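Local coordinates for protein Non-reducing end beta-L-arabinofuranosidase (Bacteroides thetaiotaomicron, PDB 5MQO) that probably hydrolyses glycosidic bonds of complex plant pectin as a GH127 glycoside hydrolase, a beta-L-arabinofuranosidase by name and an apparent aceric acidase, at residues N461-R464 with T465-A469. Sequence-based numbering, arbitrary orientation.
Sequences NTLR and TLCQA
The carbonyl oxygen of Asn461 is gripped twice by Thr465, whose N lies 3.0 Å and whose OG1 lies 3.1 Å from Asn461 O, reaching it from opposite faces of the carbonyl plane. This is the C-terminal part of helix 458-466, in the (alpha/alpha)6 catalytic domain of GH127. A chi1 of -76° sets the threonine hydroxyl beside its own backbone N, facing back up the helix. Leu466 N binds Thr462 O almost straight at 2.9 Å, and Cys467 N binds Leu463 O at 2.7 Å, before a type I turn from Leu466 to Ala469 leads the chain off. On the apolar side Thr462 CG2 lies 3.8 Å from Leu466 CD1, the two side chains pointing the same way; Thr462 abuts helix 382-399, Leu466 loops and Phe58. The bent Arg464 chain crosses Gln468, with Arg464 CD 3.7 Å from Gln468 OE1 and guanidinium and amide planes 34° apart; Arg464 NH2 forms a salt bridge with Glu108, while Gln468 NE2 bonds to Ser112, both on helix 102-117. Replacing Gln468 by the short side chain of an alanine is likely to leave Ser112 without its amide partner and Arg464 CD without this cover. Toward helix 50-69, Leu463 CD1 rests 3.7 Å from Cys467 SG.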
loop_
_atom_site.group_PDB
_atom_site.type_symbol
_atom_site.label_atom_id
_atom_site.label_comp_id
_atom_site.label_asym_id
_atom_site.label_seq_id
_atom_site.Cartn_x
_atom_site.Cartn_y
_atom_site.Cartn_z
ATOM N N ASN A 461 8.584 -6.924 -4.618
ATOM C CA ASN A 461 7.832 -6.413 -3.489
ATOM C C ASN A 461 6.424 -6.022 -3.958
ATOM O O ASN A 461 5.423 -6.293 -3.260
ATOM C CB ASN A 461 8.591 -5.246 -2.803
ATOM C CG ASN A 461 7.894 -4.734 -1.542
ATOM O OD1 ASN A 461 7.005 -5.381 -1.006
ATOM N ND2 ASN A 461 8.281 -3.554 -1.082
ATOM N N THR A 462 6.319 -5.418 -5.140
ATOM C CA THR A 462 4.999 -5.047 -5.646
ATOM C C THR A 462 4.103 -6.279 -5.777
ATOM O O THR A 462 2.995 -6.283 -5.253
ATOM C CB THR A 462 5.112 -4.278 -6.963
ATOM O OG1 THR A 462 5.826 -3.074 -6.697
ATOM C CG2 THR A 462 3.771 -3.926 -7.526
ATOM N N LEU A 463 4.606 -7.321 -6.441
ATOM C CA LEU A 463 3.836 -8.534 -6.712
ATOM C C LEU A 463 3.472 -9.306 -5.430
ATOM O O LEU A 463 2.327 -9.689 -5.237
ATOM C CB LEU A 463 4.580 -9.446 -7.706
ATOM C CG LEU A 463 3.872 -10.762 -8.115
ATOM C CD1 LEU A 463 2.453 -10.541 -8.614
ATOM C CD2 LEU A 463 4.671 -11.539 -9.161
ATOM N N ARG A 464 4.417 -9.519 -4.541
ATOM C CA ARG A 464 4.067 -10.186 -3.296
ATOM C C ARG A 464 3.057 -9.384 -2.476
ATOM O O ARG A 464 2.218 -9.965 -1.798
ATOM C CB ARG A 464 5.308 -10.526 -2.468
ATOM C CG ARG A 464 5.931 -9.370 -1.730
ATOM C CD ARG A 464 5.394 -9.182 -0.308
ATOM N NE ARG A 464 6.449 -9.423 0.662
ATOM C CZ ARG A 464 7.505 -8.626 0.862
ATOM N NH1 ARG A 464 7.663 -7.497 0.188
ATOM N NH2 ARG A 464 8.425 -8.969 1.759
ATOM N N THR A 465 3.127 -8.059 -2.544
ATOM C CA THR A 465 2.189 -7.247 -1.781
ATOM C C THR A 465 0.801 -7.435 -2.378
ATOM O O THR A 465 -0.144 -7.804 -1.665
ATOM C CB THR A 465 2.594 -5.769 -1.738
ATOM O OG1 THR A 465 3.684 -5.607 -0.824
ATOM C CG2 THR A 465 1.453 -4.916 -1.249
ATOM N N LEU A 466 0.695 -7.239 -3.686
ATOM C CA LEU A 466 -0.576 -7.449 -4.371
ATOM C C LEU A 466 -1.092 -8.877 -4.203
ATOM O O LEU A 466 -2.281 -9.045 -4.016
ATOM C CB LEU A 466 -0.510 -7.060 -5.847
ATOM C CG LEU A 466 -0.251 -5.574 -6.105
ATOM C CD1 LEU A 466 0.303 -5.358 -7.499
ATOM C CD2 LEU A 466 -1.511 -4.767 -5.909
ATOM N N CYS A 467 -0.210 -9.884 -4.224
ATOM C CA CYS A 467 -0.604 -11.285 -3.923
ATOM C C CYS A 467 -1.157 -11.504 -2.496
ATOM O O CYS A 467 -1.664 -12.579 -2.201
ATOM C CB CYS A 467 0.566 -12.261 -4.139
ATOM S SG CYS A 467 0.993 -12.608 -5.859
ATOM N N GLN A 468 -1.034 -10.508 -1.617
ATOM C CA GLN A 468 -1.479 -10.591 -0.232
ATOM C C GLN A 468 -2.639 -9.694 0.112
ATOM O O GLN A 468 -3.049 -9.675 1.265
ATOM C CB GLN A 468 -0.329 -10.188 0.659
ATOM C CG GLN A 468 0.821 -11.177 0.672
ATOM C CD GLN A 468 2.057 -10.569 1.271
ATOM O OE1 GLN A 468 2.160 -9.335 1.388
ATOM N NE2 GLN A 468 3.012 -11.410 1.649
ATOM N N ALA A 469 -3.171 -8.945 -0.856
ATOM C CA ALA A 469 -4.265 -7.981 -0.619
ATOM C C ALA A 469 -5.349 -8.525 0.303
ATOM O O ALA A 469 -5.761 -7.848 1.222
ATOM C CB ALA A 469 -4.880 -7.569 -1.933
#